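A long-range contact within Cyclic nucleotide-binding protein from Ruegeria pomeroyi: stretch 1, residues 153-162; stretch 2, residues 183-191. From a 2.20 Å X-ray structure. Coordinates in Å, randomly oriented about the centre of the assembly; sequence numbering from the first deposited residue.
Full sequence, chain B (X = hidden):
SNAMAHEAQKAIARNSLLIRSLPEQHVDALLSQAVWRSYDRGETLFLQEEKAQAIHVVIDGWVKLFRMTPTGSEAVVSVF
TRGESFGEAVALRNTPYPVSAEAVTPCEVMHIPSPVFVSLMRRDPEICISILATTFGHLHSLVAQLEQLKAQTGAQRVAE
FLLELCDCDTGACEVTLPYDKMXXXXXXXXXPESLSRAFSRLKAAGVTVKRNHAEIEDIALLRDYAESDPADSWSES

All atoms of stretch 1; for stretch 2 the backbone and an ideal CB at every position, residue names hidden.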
ATOM      1  N   THR B 153      -9.835  -4.623 -16.980  1.00 33.93           N
ATOM      2  CA  THR B 153     -11.246  -4.987 -16.834  1.00 33.63           C
ATOM      3  C   THR B 153     -11.472  -5.958 -15.662  1.00 33.50           C
ATOM      4  O   THR B 153     -10.525  -6.547 -15.119  1.00 33.27           O
ATOM      5  CB  THR B 153     -11.797  -5.697 -18.098  1.00 33.76           C
ATOM      6  OG1 THR B 153     -11.186  -6.994 -18.211  1.00 32.18           O
ATOM      7  CG2 THR B 153     -11.555  -4.840 -19.369  1.00 32.10           C
ATOM      8  N   GLY B 154     -12.737  -6.142 -15.288  1.00 32.86           N
ATOM      9  CA  GLY B 154     -13.068  -7.123 -14.271  1.00 32.60           C
ATOM     10  C   GLY B 154     -12.405  -8.477 -14.493  1.00 32.25           C
ATOM     11  O   GLY B 154     -11.788  -9.035 -13.580  1.00 31.61           O
ATOM     12  N   ALA B 155     -12.558  -9.028 -15.694  1.00 31.64           N
ATOM     13  CA  ALA B 155     -11.989 -10.332 -15.991  1.00 31.82           C
ATOM     14  C   ALA B 155     -10.485 -10.291 -15.773  1.00 31.88           C
ATOM     15  O   ALA B 155      -9.904 -11.243 -15.222  1.00 32.36           O
ATOM     16  CB  ALA B 155     -12.327 -10.778 -17.450  1.00 31.95           C
ATOM     17  N   GLN B 156      -9.852  -9.196 -16.208  1.00 31.65           N
ATOM     18  CA  GLN B 156      -8.402  -9.057 -16.085  1.00 31.62           C
ATOM     19  C   GLN B 156      -7.986  -9.028 -14.627  1.00 31.41           C
ATOM     20  O   GLN B 156      -6.968  -9.611 -14.256  1.00 30.91           O
ATOM     21  CB  GLN B 156      -7.883  -7.808 -16.818  1.00 31.32           C
ATOM     22  CG  GLN B 156      -7.882  -7.986 -18.338  1.00 33.06           C
ATOM     23  CD  GLN B 156      -7.432  -6.757 -19.088  1.00 33.38           C
ATOM     24  OE1 GLN B 156      -7.975  -5.675 -18.899  1.00 34.62           O
ATOM     25  NE2 GLN B 156      -6.445  -6.925 -19.968  1.00 34.21           N
ATOM     26  N   ARG B 157      -8.777  -8.360 -13.798  1.00 31.62           N
ATOM     27  CA  ARG B 157      -8.450  -8.287 -12.373  1.00 32.19           C
ATOM     28  C   ARG B 157      -8.512  -9.649 -11.719  1.00 31.42           C
ATOM     29  O   ARG B 157      -7.698  -9.945 -10.875  1.00 30.62           O
ATOM     30  CB  ARG B 157      -9.350  -7.297 -11.651  1.00 32.50           C
ATOM     31  CG  ARG B 157      -9.112  -5.822 -12.077  1.00 34.86           C
ATOM     32  CD  ARG B 157     -10.239  -4.935 -11.536  1.00 38.84           C
ATOM     33  NE  ARG B 157     -10.197  -5.010 -10.102  1.00 43.01           N
ATOM     34  CZ  ARG B 157     -11.222  -5.107  -9.271  1.00 42.11           C
ATOM     35  NH1 ARG B 157     -12.482  -5.106  -9.667  1.00 42.37           N
ATOM     36  NH2 ARG B 157     -10.940  -5.176  -8.000  1.00 44.01           N
ATOM     37  N   VAL B 158      -9.448 -10.495 -12.149  1.00 31.44           N
ATOM     38  CA  VAL B 158      -9.567 -11.847 -11.584  1.00 31.13           C
ATOM     39  C   VAL B 158      -8.400 -12.717 -12.054  1.00 31.29           C
ATOM     40  O   VAL B 158      -7.827 -13.495 -11.262  1.00 30.59           O
ATOM     41  CB  VAL B 158     -10.923 -12.484 -11.951  1.00 31.14           C
ATOM     42  CG1 VAL B 158     -10.992 -13.964 -11.512  1.00 30.28           C
ATOM     43  CG2 VAL B 158     -12.044 -11.663 -11.328  1.00 31.02           C
ATOM     44  N   ALA B 159      -8.040 -12.564 -13.334  1.00 31.18           N
ATOM     45  CA  ALA B 159      -6.860 -13.243 -13.891  1.00 32.06           C
ATOM     46  C   ALA B 159      -5.634 -12.930 -13.033  1.00 33.09           C
ATOM     47  O   ALA B 159      -4.870 -13.802 -12.655  1.00 33.67           O
ATOM     48  CB  ALA B 159      -6.622 -12.791 -15.344  1.00 31.34           C
ATOM     49  N   GLU B 160      -5.484 -11.661 -12.718  1.00 33.89           N
ATOM     50  CA  GLU B 160      -4.379 -11.169 -11.904  1.00 35.56           C
ATOM     51  C   GLU B 160      -4.374 -11.776 -10.495  1.00 35.05           C
ATOM     52  O   GLU B 160      -3.328 -12.166  -9.933  1.00 34.78           O
ATOM     53  CB  GLU B 160      -4.535  -9.650 -11.822  1.00 36.36           C
ATOM     54  CG  GLU B 160      -3.308  -8.913 -11.540  1.00 41.16           C
ATOM     55  CD  GLU B 160      -2.291  -8.937 -12.704  1.00 44.06           C
ATOM     56  OE1 GLU B 160      -2.557  -8.356 -13.800  1.00 45.09           O
ATOM     57  OE2 GLU B 160      -1.199  -9.511 -12.471  1.00 46.04           O
ATOM     58  N   PHE B 161      -5.561 -11.827  -9.904  1.00 34.60           N
ATOM     59  CA  PHE B 161      -5.737 -12.466  -8.617  1.00 34.43           C
ATOM     60  C   PHE B 161      -5.327 -13.954  -8.678  1.00 33.91           C
ATOM     61  O   PHE B 161      -4.563 -14.444  -7.862  1.00 33.69           O
ATOM     62  CB  PHE B 161      -7.193 -12.263  -8.157  1.00 35.01           C
ATOM     63  CG  PHE B 161      -7.540 -13.007  -6.906  1.00 37.09           C
ATOM     64  CD1 PHE B 161      -7.237 -12.467  -5.669  1.00 39.07           C
ATOM     65  CD2 PHE B 161      -8.165 -14.244  -6.968  1.00 37.72           C
ATOM     66  CE1 PHE B 161      -7.538 -13.151  -4.499  1.00 39.74           C
ATOM     67  CE2 PHE B 161      -8.491 -14.923  -5.792  1.00 39.54           C
ATOM     68  CZ  PHE B 161      -8.162 -14.361  -4.560  1.00 38.69           C
ATOM     69  N   LEU B 162      -5.817 -14.669  -9.665  1.00 34.36           N
ATOM     70  CA  LEU B 162      -5.437 -16.059  -9.836  1.00 35.13           C
ATOM     71  C   LEU B 162      -3.923 -16.221 -10.034  1.00 36.39           C
ATOM     72  O   LEU B 162      -3.313 -17.094  -9.430  1.00 35.55           O
ATOM     73  CB  LEU B 162      -6.218 -16.672 -10.995  1.00 34.48           C
ATOM     74  CG  LEU B 162      -7.715 -16.867 -10.732  1.00 34.74           C
ATOM     75  CD1 LEU B 162      -8.413 -17.418 -11.980  1.00 32.90           C
ATOM     76  CD2 LEU B 162      -7.941 -17.823  -9.526  1.00 32.98           C
ATOM     77  N   UNK B 183     -17.088 -14.734  -1.066  1.00 32.38           N
ATOM     78  CA  UNK B 183     -15.931 -14.286  -0.302  1.00 31.41           C
ATOM     79  C   UNK B 183     -14.857 -13.701  -1.211  1.00 30.70           C
ATOM     80  O   UNK B 183     -14.227 -12.711  -0.864  1.00 29.23           O
ATOM     81  CB  UNK B 183     -15.354 -15.445   0.514  1.00 31.41           C
ATOM     82  N   UNK B 184     -14.656 -14.301  -2.381  1.00 30.45           N
ATOM     83  CA  UNK B 184     -13.667 -13.773  -3.341  1.00 30.05           C
ATOM     84  C   UNK B 184     -14.187 -12.456  -3.933  1.00 29.54           C
ATOM     85  O   UNK B 184     -13.440 -11.480  -4.093  1.00 29.51           O
ATOM     86  CB  UNK B 184     -13.387 -14.787  -4.452  1.00 30.05           C
ATOM     87  N   UNK B 185     -15.482 -12.413  -4.200  1.00 28.54           N
ATOM     88  CA  UNK B 185     -16.099 -11.224  -4.762  1.00 28.45           C
ATOM     89  C   UNK B 185     -15.899 -10.066  -3.809  1.00 27.76           C
ATOM     90  O   UNK B 185     -15.485  -8.981  -4.227  1.00 27.91           O
ATOM     91  CB  UNK B 185     -17.587 -11.450  -5.040  1.00 28.45           C
ATOM     92  N   UNK B 186     -16.174 -10.304  -2.531  1.00 27.96           N
ATOM     93  CA  UNK B 186     -15.918  -9.321  -1.475  1.00 28.40           C
ATOM     94  C   UNK B 186     -14.479  -8.823  -1.504  1.00 29.56           C
ATOM     95  O   UNK B 186     -14.201  -7.605  -1.477  1.00 30.21           O
ATOM     96  CB  UNK B 186     -16.229  -9.924  -0.104  1.00 28.40           C
ATOM     97  N   UNK B 187     -13.542  -9.750  -1.589  1.00 29.41           N
ATOM     98  CA  UNK B 187     -12.154  -9.367  -1.554  1.00 30.48           C
ATOM     99  C   UNK B 187     -11.760  -8.464  -2.751  1.00 30.34           C
ATOM    100  O   UNK B 187     -10.961  -7.506  -2.607  1.00 30.49           O
ATOM    101  CB  UNK B 187     -11.285 -10.626  -1.529  1.00 30.48           C
ATOM    102  N   UNK B 188     -12.324  -8.761  -3.916  1.00 29.86           N
ATOM    103  CA  UNK B 188     -12.011  -8.015  -5.098  1.00 30.41           C
ATOM    104  C   UNK B 188     -12.928  -6.819  -5.280  1.00 30.49           C
ATOM    105  O   UNK B 188     -12.842  -6.119  -6.271  1.00 30.37           O
ATOM    106  CB  UNK B 188     -12.084  -8.929  -6.323  1.00 30.41           C
ATOM    107  N   UNK B 189     -13.788  -6.551  -4.317  1.00 31.46           N
ATOM    108  CA  UNK B 189     -14.721  -5.431  -4.442  1.00 32.16           C
ATOM    109  C   UNK B 189     -15.674  -5.563  -5.625  1.00 32.37           C
ATOM    110  O   UNK B 189     -16.002  -4.563  -6.245  1.00 32.91           O
ATOM    111  CB  UNK B 189     -13.938  -4.123  -4.570  1.00 32.16           C
ATOM    112  N   UNK B 190     -16.087  -6.789  -5.959  1.00 32.58           N
ATOM    113  CA  UNK B 190     -16.955  -7.039  -7.132  1.00 33.60           C
ATOM    114  C   UNK B 190     -18.310  -7.573  -6.714  1.00 33.41           C
ATOM    115  O   UNK B 190     -18.409  -8.333  -5.755  1.00 32.13           O
ATOM    116  CB  UNK B 190     -16.292  -8.027  -8.094  1.00 33.60           C
ATOM    117  N   UNK B 191     -19.354  -7.199  -7.447  1.00 34.67           N
ATOM    118  CA  UNK B 191     -20.664  -7.865  -7.274  1.00 35.91           C
ATOM    119  C   UNK B 191     -20.512  -9.352  -7.634  1.00 35.39           C
ATOM    120  O   UNK B 191     -19.738  -9.688  -8.527  1.00 34.80           O
ATOM    121  CB  UNK B 191     -21.738  -7.206  -8.141  1.00 35.91           C
TER

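Stretch 1 is a helix from Gly154 onward, and offers stretch 2 a row of Gly154, Arg157, Val158 and Phe161. Position 183 lies in a helix with no atom of that row within 5.5 Å of its CB, so the contact sets no preference; it is Leu183.

At position 184 the CB points toward stretch 1, 5.1 Å from Phe161 CE2. An aromatic carbon at that range asks for an apolar side chain, and Leu, Ile, Val or Met would suit. It is Ile184, whose CG2 meets Phe161 CE2 at 4.0 Å.

Positions 185 and 186 find nothing of stretch 1 near their CBs. They are Ala185 and Gly186; at the latter the helical backbone does not require glycine, and there is room for a CB.

Position 187 again points toward stretch 1, with its CB 5.4 Å from Phe161 CE1. A long side chain could run past the ring, whether apolar, like Met, or with an aliphatic stem and a polar end, like Lys, Arg or Gln. It is Arg187, extended with chi1 to chi3 all t; its NE comes 3.9 Å from Phe161 CE1, and the ring's edge lies over one face of the guanidinium.

Position 188 is where the chain leaves helical angles, and its CB points into the space between Arg157, Val158 and Phe161. A branched or flexible apolar group of medium size fits, Leu or Met above all. Leu188 packs CD1 4.0 Å from Val158 CG2 and CD2 3.8 Å from Phe161 CD1, with CD1 also 4.2 Å from Phe161 CG. Its backbone serves too, since Arg157 NH2 donates a hydrogen bond to Leu188 O at 2.7 Å, a link that any residue here could accept.

Position 189 has phi 61° and psi 34°, a left-handed conformation that favours glycine, with Asn or Asp as the usual alternatives. It is Gly189.

Position 190 has extended angles and a CB toward stretch 1, 5.1 Å from Arg157 NH1. Val158 and the bare CA of Gly154 lie farther along, so a long, flexible apolar chain is the best reading, with Leu a shorter option. The residue is Met190, modelled as selenomethionine: CG passes Arg157 NH1 at 3.7 Å, SE sits 3.7 Å from Val158 CG2, and CE reaches Gly154 CA at 4.0 Å.

Position 191 is out of reach and precedes another helix, where Ser, Thr, Asp or Asn are common; it is Lys191.

Stretch 2 (183-191) LIAGRLGMK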
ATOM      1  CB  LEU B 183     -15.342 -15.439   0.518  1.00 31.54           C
ATOM      2  CG  LEU B 183     -16.273 -16.005   1.611  1.00 31.53           C
ATOM      3  CD1 LEU B 183     -15.722 -17.290   2.174  1.00 29.20           C
ATOM      4  CD2 LEU B 183     -16.502 -14.984   2.738  1.00 30.06           C
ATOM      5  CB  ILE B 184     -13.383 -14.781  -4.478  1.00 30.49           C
ATOM      6  CG1 ILE B 184     -12.820 -16.081  -3.892  1.00 32.60           C
ATOM      7  CG2 ILE B 184     -12.412 -14.206  -5.498  1.00 30.70           C
ATOM      8  CD1 ILE B 184     -11.718 -15.869  -2.864  1.00 31.94           C
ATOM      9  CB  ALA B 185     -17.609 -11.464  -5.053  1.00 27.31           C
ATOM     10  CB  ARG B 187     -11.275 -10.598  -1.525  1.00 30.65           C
ATOM     11  CG  ARG B 187      -9.829 -10.239  -1.338  1.00 34.19           C
ATOM     12  CD  ARG B 187      -8.983 -11.413  -0.870  1.00 36.30           C
ATOM     13  NE  ARG B 187      -7.590 -11.125  -1.155  1.00 37.79           N
ATOM     14  CZ  ARG B 187      -6.539 -11.799  -0.684  1.00 39.01           C
ATOM     15  NH1 ARG B 187      -6.659 -12.817   0.171  1.00 35.77           N
ATOM     16  NH2 ARG B 187      -5.330 -11.400  -1.047  1.00 39.80           N
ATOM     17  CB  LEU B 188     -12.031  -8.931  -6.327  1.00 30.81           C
ATOM     18  CG  LEU B 188     -11.002 -10.062  -6.273  1.00 30.65           C
ATOM     19  CD1 LEU B 188     -11.180 -10.966  -7.464  1.00 30.44           C
ATOM     20  CD2 LEU B 188      -9.560  -9.527  -6.195  1.00 30.63           C
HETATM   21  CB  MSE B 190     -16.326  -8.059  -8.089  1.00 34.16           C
HETATM   22  CG  MSE B 190     -15.038  -7.609  -8.718  1.00 36.59           C
HETATM   23 SE   MSE B 190     -14.153  -9.038  -9.739  1.00 41.56          SE
HETATM   24  CE  MSE B 190     -15.196  -8.894 -11.413  1.00 36.21           C
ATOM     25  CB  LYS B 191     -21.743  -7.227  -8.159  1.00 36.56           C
ATOM     26  CG  LYS B 191     -22.101  -5.763  -7.819  1.00 40.99           C
ATOM     27  CD  LYS B 191     -22.587  -5.614  -6.358  1.00 45.63           C
ATOM     28  CE  LYS B 191     -23.316  -4.274  -6.108  1.00 48.32           C
ATOM     29  NZ  LYS B 191     -23.840  -4.177  -4.688  1.00 50.90           N
TER
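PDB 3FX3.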